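Local coordinates for protein nucleoporin nup120 (Schizosaccharomyces pombe, PDB 4GQ2) that serves as a structural component of the nuclear pore complex, whose nucleoporins can also dock transiently associated transport factors, at residues A[596-599]-A[600-603]; A[589-592]-A[593-597]; A[615-618]-A[619-623]; A[725-728]-A[729-733]. All coordinates share one frame; numbering follows the deposited sequence.

All four contacts are short runs of helix, each about two turns long, read through their i to i+3 and i+4 neighbours. Contacts 1 and 2 share helix 590-605, with Ile596 and Arg597 common to both; contact 3 lies on the next helix, 612-624, and contact 4 on helix 719-739. Contact 4 is the buried one, and there a Glu727-Arg730 salt bridge forms within one turn. The other three are partly buried, with apolar side-chain contacts on one flank and polar residues on another. Helix 590-605 is the common neighbour: Ser599 and Ile596 meet His623 of contact 3, and Leu600 and Arg597 meet Trp729 of contact 4, whereas contacts 3 and 4 do not touch.

Contact 1: residues A[596-599]-A[600-603]; sequences IRYS and LREL
Arg601 folds back over the preceding turn and lays one face of its guanidinium on the backbone at Arg597 and Tyr598. A bend at chi3 (-60°) turns the chain back, bringing CZ to 3.8 Å from Tyr598 CA and NH1 to 3.6 Å from Tyr598 CD2. Ring and guanidinium planes are nearly perpendicular, 87° apart. A leucine here, lacking the charge, would probably leave the Tyr598 ring and the Arg597 and Tyr598 backbone without the flat group packed against them.

The carbonyls of all four residues 596-599 are taken up by the helix: Leu600 N reaches Ile596 O at 2.8 Å, and Arg601, Glu602 and Leu603 continue the series. Three polar side chains find partners beyond these residues. Ser599 OG bonds to Glu595 O one turn back and to His623 NE2, Arg597 NE makes a salt bridge with Glu694, and Tyr598 OH bonds to a polar side chain and the backbone of another protein's chain. On the apolar flank Ile596 CG2 and Leu600 CD1 run side by side, 3.9 Å apart. That flank of helix 590-605 packs against Phe619 of helix 612-624, while Leu600 also touches Trp729 of helix 719-739 and Glu694 of helix 672-703.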
loop_
_atom_site.group_PDB
_atom_site.type_symbol
_atom_site.label_atom_id
_atom_site.label_comp_id
_atom_site.label_asym_id
_atom_site.label_seq_id
_atom_site.Cartn_x
_atom_site.Cartn_y
_atom_site.Cartn_z
ATOM N N ILE A 596 -18.905 2.287 7.543
ATOM C CA ILE A 596 -19.536 1.128 6.927
ATOM C C ILE A 596 -18.515 0.006 6.681
ATOM O O ILE A 596 -18.778 -1.172 6.982
ATOM C CB ILE A 596 -20.280 1.535 5.641
ATOM C CG1 ILE A 596 -21.612 2.192 6.008
ATOM C CG2 ILE A 596 -20.510 0.339 4.732
ATOM C CD1 ILE A 596 -22.297 2.906 4.856
ATOM N N ARG A 597 -17.344 0.375 6.171
ATOM C CA ARG A 597 -16.312 -0.613 5.881
ATOM C C ARG A 597 -15.743 -1.246 7.153
ATOM O O ARG A 597 -15.395 -2.426 7.165
ATOM C CB ARG A 597 -15.230 -0.009 4.995
ATOM C CG ARG A 597 -15.789 0.390 3.637
ATOM C CD ARG A 597 -14.775 1.099 2.748
ATOM N NE ARG A 597 -15.367 1.297 1.429
ATOM C CZ ARG A 597 -15.056 2.271 0.583
ATOM N NH1 ARG A 597 -14.136 3.166 0.893
ATOM N NH2 ARG A 597 -15.679 2.349 -0.586
ATOM N N TYR A 598 -15.697 -0.465 8.228
ATOM C CA TYR A 598 -15.334 -0.979 9.544
ATOM C C TYR A 598 -16.373 -1.978 10.069
ATOM O O TYR A 598 -16.010 -2.995 10.636
ATOM C CB TYR A 598 -15.151 0.179 10.538
ATOM C CG TYR A 598 -14.948 -0.286 11.963
ATOM C CD1 TYR A 598 -16.041 -0.607 12.770
ATOM C CD2 TYR A 598 -13.661 -0.423 12.503
ATOM C CE1 TYR A 598 -15.866 -1.047 14.074
ATOM C CE2 TYR A 598 -13.477 -0.858 13.810
ATOM C CZ TYR A 598 -14.579 -1.165 14.588
ATOM O OH TYR A 598 -14.406 -1.592 15.882
ATOM N N SER A 599 -17.660 -1.679 9.886
ATOM C CA SER A 599 -18.731 -2.626 10.203
ATOM C C SER A 599 -18.662 -3.897 9.342
ATOM O O SER A 599 -18.881 -5.000 9.850
ATOM C CB SER A 599 -20.102 -1.982 10.009
ATOM O OG SER A 599 -20.291 -0.918 10.904
ATOM N N LEU A 600 -18.369 -3.742 8.048
ATOM C CA LEU A 600 -18.314 -4.903 7.140
ATOM C C LEU A 600 -17.112 -5.766 7.465
ATOM O O LEU A 600 -17.193 -6.993 7.440
ATOM C CB LEU A 600 -18.297 -4.485 5.656
ATOM C CG LEU A 600 -19.556 -3.813 5.102
ATOM C CD1 LEU A 600 -19.324 -3.257 3.704
ATOM C CD2 LEU A 600 -20.725 -4.791 5.103
ATOM N N ARG A 601 -16.006 -5.105 7.793
ATOM C CA ARG A 601 -14.794 -5.774 8.260
ATOM C C ARG A 601 -15.128 -6.622 9.480
ATOM O O ARG A 601 -14.782 -7.800 9.545
ATOM C CB ARG A 601 -13.760 -4.717 8.631
ATOM C CG ARG A 601 -12.305 -5.119 8.498
ATOM C CD ARG A 601 -11.422 -3.927 8.832
ATOM N NE ARG A 601 -11.676 -2.802 7.929
ATOM C CZ ARG A 601 -11.797 -1.531 8.307
ATOM N NH1 ARG A 601 -11.705 -1.198 9.585
ATOM N NH2 ARG A 601 -12.030 -0.587 7.404
ATOM N N GLU A 602 -15.834 -6.012 10.430
ATOM C CA GLU A 602 -16.236 -6.666 11.667
ATOM C C GLU A 602 -17.129 -7.862 11.339
ATOM O O GLU A 602 -16.961 -8.957 11.883
ATOM C CB GLU A 602 -16.976 -5.655 12.540
ATOM C CG GLU A 602 -16.870 -5.864 14.035
ATOM C CD GLU A 602 -17.397 -4.671 14.821
ATOM O OE1 GLU A 602 -16.690 -4.201 15.744
ATOM O OE2 GLU A 602 -18.511 -4.193 14.514
ATOM N N LEU A 603 -18.043 -7.654 10.404
ATOM C CA LEU A 603 -18.970 -8.689 9.965
ATOM C C LEU A 603 -18.261 -9.913 9.372
ATOM O O LEU A 603 -18.660 -11.045 9.640
ATOM C CB LEU A 603 -19.938 -8.101 8.939
ATOM C CG LEU A 603 -21.428 -8.386 9.087
ATOM C CD1 LEU A 603 -21.982 -7.631 10.288
ATOM C CD2 LEU A 603 -22.165 -7.979 7.820
#

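Contact 2: residues A[589-592]-A[593-597]; sequences SFST and LSEIR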
loop_
_atom_site.group_PDB
_atom_site.type_symbol
_atom_site.label_atom_id
_atom_site.label_comp_id
_atom_site.label_asym_id
_atom_site.label_seq_id
_atom_site.Cartn_x
_atom_site.Cartn_y
_atom_site.Cartn_z
ATOM N N SER A 589 -21.263 9.745 2.552
ATOM C CA SER A 589 -20.037 10.547 2.536
ATOM C C SER A 589 -18.822 9.682 2.903
ATOM O O SER A 589 -18.976 8.567 3.423
ATOM C CB SER A 589 -20.157 11.733 3.502
ATOM O OG SER A 589 -20.300 11.286 4.842
ATOM N N PHE A 590 -17.628 10.211 2.643
ATOM C CA PHE A 590 -16.374 9.537 2.977
ATOM C C PHE A 590 -16.392 9.005 4.409
ATOM O O PHE A 590 -15.981 7.874 4.665
ATOM C CB PHE A 590 -15.180 10.485 2.793
ATOM C CG PHE A 590 -13.866 9.900 3.247
ATOM C CD1 PHE A 590 -13.453 10.021 4.570
ATOM C CD2 PHE A 590 -13.048 9.208 2.353
ATOM C CE1 PHE A 590 -12.253 9.468 4.995
ATOM C CE2 PHE A 590 -11.844 8.657 2.771
ATOM C CZ PHE A 590 -11.444 8.787 4.096
ATOM N N SER A 591 -16.874 9.836 5.328
ATOM C CA SER A 591 -16.913 9.516 6.749
ATOM C C SER A 591 -17.880 8.367 7.056
ATOM O O SER A 591 -17.573 7.492 7.863
ATOM C CB SER A 591 -17.269 10.780 7.546
ATOM O OG SER A 591 -17.672 10.474 8.871
ATOM N N THR A 592 -19.044 8.378 6.412
ATOM C CA THR A 592 -20.019 7.301 6.563
ATOM C C THR A 592 -19.473 6.008 5.960
ATOM O O THR A 592 -19.597 4.944 6.562
ATOM C CB THR A 592 -21.385 7.659 5.921
ATOM O OG1 THR A 592 -21.916 8.845 6.533
ATOM C CG2 THR A 592 -22.387 6.532 6.099
ATOM N N LEU A 593 -18.860 6.113 4.781
ATOM C CA LEU A 593 -18.279 4.955 4.094
ATOM C C LEU A 593 -17.221 4.280 4.938
ATOM O O LEU A 593 -17.114 3.048 4.967
ATOM C CB LEU A 593 -17.654 5.365 2.760
ATOM C CG LEU A 593 -18.611 5.481 1.575
ATOM C CD1 LEU A 593 -17.852 5.808 0.294
ATOM C CD2 LEU A 593 -19.413 4.194 1.417
ATOM N N SER A 594 -16.445 5.105 5.634
ATOM C CA SER A 594 -15.353 4.627 6.457
ATOM C C SER A 594 -15.907 3.829 7.635
ATOM O O SER A 594 -15.308 2.832 8.060
ATOM C CB SER A 594 -14.497 5.809 6.910
ATOM O OG SER A 594 -13.465 5.390 7.772
ATOM N N GLU A 595 -17.063 4.252 8.138
ATOM C CA GLU A 595 -17.725 3.554 9.241
ATOM C C GLU A 595 -18.361 2.250 8.760
ATOM O O GLU A 595 -18.350 1.239 9.474
ATOM C CB GLU A 595 -18.776 4.452 9.905
ATOM C CG GLU A 595 -18.178 5.658 10.616
ATOM C CD GLU A 595 -19.192 6.455 11.415
ATOM O OE1 GLU A 595 -19.935 7.261 10.809
ATOM O OE2 GLU A 595 -19.225 6.293 12.657
ATOM N N ILE A 596 -18.905 2.287 7.543
ATOM C CA ILE A 596 -19.536 1.128 6.927
ATOM C C ILE A 596 -18.515 0.006 6.681
ATOM O O ILE A 596 -18.778 -1.172 6.982
ATOM C CB ILE A 596 -20.280 1.535 5.641
ATOM C CG1 ILE A 596 -21.612 2.192 6.008
ATOM C CG2 ILE A 596 -20.510 0.339 4.732
ATOM C CD1 ILE A 596 -22.297 2.906 4.856
ATOM N N ARG A 597 -17.344 0.375 6.171
ATOM C CA ARG A 597 -16.312 -0.613 5.881
ATOM C C ARG A 597 -15.743 -1.246 7.153
ATOM O O ARG A 597 -15.395 -2.426 7.165
ATOM C CB ARG A 597 -15.230 -0.009 4.995
ATOM C CG ARG A 597 -15.789 0.390 3.637
ATOM C CD ARG A 597 -14.775 1.099 2.748
ATOM N NE ARG A 597 -15.367 1.297 1.429
ATOM C CZ ARG A 597 -15.056 2.271 0.583
ATOM N NH1 ARG A 597 -14.136 3.166 0.893
ATOM N NH2 ARG A 597 -15.679 2.349 -0.586
#
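Ser589 and Leu593 close the first turn of helix 590-605, with Ser589 at the N-cap position. Its phi/psi of -80°/166° lie outside the helical region, and the chain becomes helical from Phe590 onward. Leu593 N reaches Ser589 O at 2.8 Å in a nearly straight bond, the N-H pointing almost down the carbonyl. Ser594 N to Phe590 O follows at 3.0 Å; Glu595 N to Ser591 O is longer, and the same N-H also makes a weak bond to Thr592 O. Ile596 N comes next, on Thr592 O, lying in that carbonyl's plane.

Side chains largely lean on the carbonyls of the turn before. Leu593 packs its CB and CG on Ser589 O, and Ser594 rests CB 3.4 Å from Phe590 O while its OG bonds to the hydroxyls of Ser415 and Ser416 in a loop. Glu595 CG lies beside its own backbone N (chi1 -66°), which brings it to 3.4 Å from Ser591 O. Outside the turn, the ring of Phe590 meets that of Phe408, and Thr592 OG1 makes a weak hydrogen bond to Asn627. Methyl meets methyl further along: Thr592 CG2, placed anti to the backbone N, touches Ile596 CD1 at 3.8 Å.

Contact 3: residues A[615-618]-A[619-623]; sequences TLWV and FYDKH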
loop_
_atom_site.group_PDB
_atom_site.type_symbol
_atom_site.label_atom_id
_atom_site.label_comp_id
_atom_site.label_asym_id
_atom_site.label_seq_id
_atom_site.Cartn_x
_atom_site.Cartn_y
_atom_site.Cartn_z
ATOM N N THR A 615 -28.263 -9.044 11.634
ATOM C CA THR A 615 -27.111 -8.242 11.217
ATOM C C THR A 615 -27.478 -7.252 10.112
ATOM O O THR A 615 -27.099 -6.082 10.178
ATOM C CB THR A 615 -25.900 -9.108 10.784
ATOM O OG1 THR A 615 -26.324 -10.128 9.874
ATOM C CG2 THR A 615 -25.239 -9.764 11.985
ATOM N N LEU A 616 -28.227 -7.717 9.114
ATOM C CA LEU A 616 -28.733 -6.835 8.061
ATOM C C LEU A 616 -29.566 -5.688 8.627
ATOM O O LEU A 616 -29.485 -4.559 8.138
ATOM C CB LEU A 616 -29.559 -7.616 7.036
ATOM C CG LEU A 616 -28.812 -8.402 5.958
ATOM C CD1 LEU A 616 -29.756 -9.365 5.254
ATOM C CD2 LEU A 616 -28.157 -7.479 4.941
ATOM N N TRP A 617 -30.347 -5.985 9.665
ATOM C CA TRP A 617 -31.244 -5.012 10.280
ATOM C C TRP A 617 -30.483 -4.011 11.083
ATOM O O TRP A 617 -30.760 -2.803 11.016
ATOM C CB TRP A 617 -32.282 -5.713 11.151
ATOM C CG TRP A 617 -33.377 -4.799 11.641
ATOM C CD1 TRP A 617 -34.508 -4.376 10.940
ATOM C CD2 TRP A 617 -33.487 -4.163 12.959
ATOM N NE1 TRP A 617 -35.283 -3.546 11.713
ATOM C CE2 TRP A 617 -34.730 -3.376 12.934
ATOM C CE3 TRP A 617 -32.713 -4.163 14.115
ATOM C CZ2 TRP A 617 -35.155 -2.634 14.028
ATOM C CZ3 TRP A 617 -33.152 -3.407 15.211
ATOM C CH2 TRP A 617 -34.344 -2.664 15.168
ATOM N N VAL A 618 -29.513 -4.494 11.857
ATOM C CA VAL A 618 -28.659 -3.589 12.620
ATOM C C VAL A 618 -27.905 -2.699 11.632
ATOM O O VAL A 618 -27.860 -1.480 11.805
ATOM C CB VAL A 618 -27.703 -4.342 13.581
ATOM C CG1 VAL A 618 -26.598 -3.430 14.088
ATOM C CG2 VAL A 618 -28.479 -4.915 14.761
ATOM N N PHE A 619 -27.371 -3.315 10.575
ATOM C CA PHE A 619 -26.598 -2.609 9.560
ATOM C C PHE A 619 -27.407 -1.492 8.921
ATOM O O PHE A 619 -26.929 -0.365 8.799
ATOM C CB PHE A 619 -26.098 -3.575 8.479
ATOM C CG PHE A 619 -25.242 -2.915 7.432
ATOM C CD1 PHE A 619 -25.820 -2.241 6.355
ATOM C CD2 PHE A 619 -23.861 -2.949 7.531
ATOM C CE1 PHE A 619 -25.033 -1.618 5.398
ATOM C CE2 PHE A 619 -23.068 -2.331 6.580
ATOM C CZ PHE A 619 -23.654 -1.669 5.508
ATOM N N TYR A 620 -28.628 -1.821 8.503
ATOM C CA TYR A 620 -29.535 -0.841 7.922
ATOM C C TYR A 620 -29.805 0.289 8.915
ATOM O O TYR A 620 -29.765 1.464 8.551
ATOM C CB TYR A 620 -30.842 -1.519 7.493
ATOM C CG TYR A 620 -31.923 -0.570 7.032
ATOM C CD1 TYR A 620 -31.923 -0.054 5.736
ATOM C CD2 TYR A 620 -32.953 -0.188 7.893
ATOM C CE1 TYR A 620 -32.915 0.823 5.313
ATOM C CE2 TYR A 620 -33.953 0.680 7.477
ATOM C CZ TYR A 620 -33.929 1.182 6.187
ATOM O OH TYR A 620 -34.919 2.046 5.774
ATOM N N ASP A 621 -30.066 -0.088 10.167
ATOM C CA ASP A 621 -30.409 0.862 11.221
ATOM C C ASP A 621 -29.293 1.860 11.513
ATOM O O ASP A 621 -29.557 3.048 11.680
ATOM C CB ASP A 621 -30.792 0.134 12.510
ATOM C CG ASP A 621 -31.589 1.012 13.457
ATOM O OD1 ASP A 621 -32.819 1.126 13.264
ATOM O OD2 ASP A 621 -30.989 1.585 14.393
ATOM N N LYS A 622 -28.051 1.390 11.570
ATOM C CA LYS A 622 -26.956 2.285 11.928
ATOM C C LYS A 622 -26.371 3.055 10.743
ATOM O O LYS A 622 -26.000 4.222 10.892
ATOM C CB LYS A 622 -25.863 1.561 12.733
ATOM C CG LYS A 622 -25.328 0.285 12.106
ATOM C CD LYS A 622 -24.376 -0.449 13.041
ATOM C CE LYS A 622 -23.772 -1.674 12.363
ATOM N NZ LYS A 622 -23.003 -2.539 13.301
ATOM N N HIS A 623 -26.322 2.423 9.570
ATOM C CA HIS A 623 -25.582 2.988 8.425
ATOM C C HIS A 623 -26.379 3.473 7.255
ATOM O O HIS A 623 -25.956 4.398 6.558
ATOM C CB HIS A 623 -24.522 2.007 7.943
ATOM C CG HIS A 623 -23.464 1.719 8.978
ATOM N ND1 HIS A 623 -22.604 2.663 9.418
ATOM C CD2 HIS A 623 -23.160 0.555 9.670
ATOM C CE1 HIS A 623 -21.787 2.126 10.337
ATOM N NE2 HIS A 623 -22.130 0.836 10.496
#
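Val618 and Lys622 meet one turn apart on helix 612-624, which follows helix 590-605 in the chain. The lysine bends back along the turn. Its CG stands between the backbone N and the carbonyl carbon (chi1 52°), which presses CG to 3.1 Å from Val618 O, and from there the extended chain runs past the valine. Lys622 CE comes to 3.7 Å from Val618 CG1 and NZ to 3.8 Å from the same methyl, the carbon chain and the ammonium both lying along it. Val618 CG1 reaches that position by standing anti to its own backbone N.

Regular helical bonds hold the frame: Phe619 N reaches Thr615 O at 2.8 Å, Tyr620 and Asp621 bond to Leu616 O and Trp617 O, and Lys622 N meets Val618 O at 2.9 Å. Further on, the alpha helix widens into a pi-type turn at 620-623, although His623 N still bonds to Phe619 O. The helix, part of the helical domain of Nup120, has an exposed side with Trp617 and Asp621 and a buried one with Phe619 and Tyr620, where Phe619 lies on Ile596 and Leu600 of helix 590-605 and both rings pack against helix 672-703. Phe619 CB rests 3.2 Å from Thr615 O. One face of the Phe619 ring is covered near its rim by His623 CD2, 4.1 Å above the plane, and the adjacent nitrogen of that imidazole, NE2, bonds to Ser599 OG.

Contact 4: residues A[725-728]-A[729-733]; sequences LLED and WRLVS
Trp729 opens the second segment, its N bonded to Leu725 O at 2.8 Å in a nearly straight line, and its indole NE1 bonds to Glu694. Arg730 comes next, its backbone N on Leu726 O and its side chain alongside Glu727. The bends at Glu727 chi2 (48°) and Arg730 chi3 (87°) bring the guanidinium's NE edge to a single carboxylate oxygen. NE gives the straight, short bond, 2.8 Å to Glu727 OE2 on its syn lone pair, and NH2 adds a longer one to the same atom; the two planes stand 74° apart. NH2 also pairs with Asp811, and a methionine in place of Arg730 would probably leave the Glu727 and Asp811 carboxylates without their shared cation. Leu731 follows, its CG 3.8 Å from Glu727 OE2. Val732 N then takes Asp728 O, and Val732 CG2 lies 3.4 Å from that oxygen, while the Asp728 carboxylate is bridged to Arg658. Ser733 OG, hydrogen-bonded to Gln690, sits 3.0 Å above the plane of the Trp729 ring, over its centre. Arg730 and Leu731 face helix 812-822, Trp729 and Leu726 face helix 590-605, and the i to i+3 salt bridge within one turn is a familiar alpha-helical pairing.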
loop_
_atom_site.group_PDB
_atom_site.type_symbol
_atom_site.label_atom_id
_atom_site.label_comp_id
_atom_site.label_asym_id
_atom_site.label_seq_id
_atom_site.Cartn_x
_atom_site.Cartn_y
_atom_site.Cartn_z
ATOM N N LEU A 725 -21.883 -11.923 -1.433
ATOM C CA LEU A 725 -21.386 -10.562 -1.582
ATOM C C LEU A 725 -20.409 -10.194 -0.469
ATOM O O LEU A 725 -19.394 -9.537 -0.721
ATOM C CB LEU A 725 -22.541 -9.565 -1.631
ATOM C CG LEU A 725 -23.371 -9.598 -2.916
ATOM C CD1 LEU A 725 -24.638 -8.796 -2.693
ATOM C CD2 LEU A 725 -22.590 -9.053 -4.101
ATOM N N LEU A 726 -20.712 -10.640 0.747
ATOM C CA LEU A 726 -19.847 -10.414 1.893
ATOM C C LEU A 726 -18.502 -11.087 1.679
ATOM O O LEU A 726 -17.459 -10.571 2.095
ATOM C CB LEU A 726 -20.486 -10.947 3.178
ATOM C CG LEU A 726 -21.462 -10.073 3.961
ATOM C CD1 LEU A 726 -21.904 -10.816 5.214
ATOM C CD2 LEU A 726 -20.841 -8.730 4.329
ATOM N N GLU A 727 -18.531 -12.238 1.021
ATOM C CA GLU A 727 -17.310 -12.973 0.761
ATOM C C GLU A 727 -16.478 -12.268 -0.304
ATOM O O GLU A 727 -15.258 -12.172 -0.178
ATOM C CB GLU A 727 -17.615 -14.408 0.357
ATOM C CG GLU A 727 -16.384 -15.298 0.390
ATOM C CD GLU A 727 -15.572 -15.149 1.670
ATOM O OE1 GLU A 727 -16.103 -15.488 2.755
ATOM O OE2 GLU A 727 -14.400 -14.701 1.586
ATOM N N ASP A 728 -17.147 -11.778 -1.345
ATOM C CA ASP A 728 -16.516 -10.946 -2.353
ATOM C C ASP A 728 -15.895 -9.700 -1.697
ATOM O O ASP A 728 -14.708 -9.404 -1.889
ATOM C CB ASP A 728 -17.557 -10.528 -3.396
ATOM C CG ASP A 728 -17.908 -11.650 -4.364
ATOM O OD1 ASP A 728 -17.247 -12.708 -4.342
ATOM O OD2 ASP A 728 -18.847 -11.461 -5.163
ATOM N N TRP A 729 -16.705 -8.987 -0.912
ATOM C CA TRP A 729 -16.253 -7.793 -0.212
ATOM C C TRP A 729 -14.996 -8.070 0.540
ATOM O O TRP A 729 -14.043 -7.296 0.458
ATOM C CB TRP A 729 -17.319 -7.251 0.736
ATOM C CG TRP A 729 -16.933 -5.900 1.269
ATOM C CD1 TRP A 729 -17.197 -4.656 0.701
ATOM C CD2 TRP A 729 -16.149 -5.612 2.483
ATOM N NE1 TRP A 729 -16.655 -3.641 1.462
ATOM C CE2 TRP A 729 -16.008 -4.144 2.543
ATOM C CE3 TRP A 729 -15.559 -6.392 3.482
ATOM C CZ2 TRP A 729 -15.308 -3.508 3.571
ATOM C CZ3 TRP A 729 -14.863 -5.739 4.517
ATOM C CH2 TRP A 729 -14.742 -4.332 4.555
ATOM N N ARG A 730 -14.980 -9.187 1.265
ATOM C CA ARG A 730 -13.839 -9.561 2.090
ATOM C C ARG A 730 -12.568 -9.652 1.272
ATOM O O ARG A 730 -11.579 -9.018 1.608
ATOM C CB ARG A 730 -14.087 -10.890 2.807
ATOM C CG ARG A 730 -12.954 -11.282 3.735
ATOM C CD ARG A 730 -13.290 -12.531 4.529
ATOM N NE ARG A 730 -12.922 -13.705 3.764
ATOM C CZ ARG A 730 -11.875 -14.482 4.002
ATOM N NH1 ARG A 730 -11.069 -14.262 5.028
ATOM N NH2 ARG A 730 -11.659 -15.505 3.202
ATOM N N LEU A 731 -12.606 -10.437 0.198
ATOM C CA LEU A 731 -11.411 -10.716 -0.587
ATOM C C LEU A 731 -10.931 -9.477 -1.296
ATOM O O LEU A 731 -9.733 -9.208 -1.353
ATOM C CB LEU A 731 -11.666 -11.842 -1.590
ATOM C CG LEU A 731 -11.936 -13.220 -0.971
ATOM C CD1 LEU A 731 -11.890 -14.292 -2.045
ATOM C CD2 LEU A 731 -10.924 -13.535 0.122
ATOM N N VAL A 732 -11.880 -8.711 -1.815
ATOM C CA VAL A 732 -11.578 -7.456 -2.481
ATOM C C VAL A 732 -10.945 -6.439 -1.515
ATOM O O VAL A 732 -9.887 -5.880 -1.812
ATOM C CB VAL A 732 -12.836 -6.910 -3.198
ATOM C CG1 VAL A 732 -12.666 -5.451 -3.576
ATOM C CG2 VAL A 732 -13.135 -7.757 -4.438
ATOM N N SER A 733 -11.570 -6.232 -0.358
ATOM C CA SER A 733 -11.068 -5.281 0.643
ATOM C C SER A 733 -9.734 -5.728 1.218
ATOM O O SER A 733 -8.862 -4.908 1.471
ATOM C CB SER A 733 -12.091 -5.051 1.764
ATOM O OG SER A 733 -13.325 -4.584 1.232
#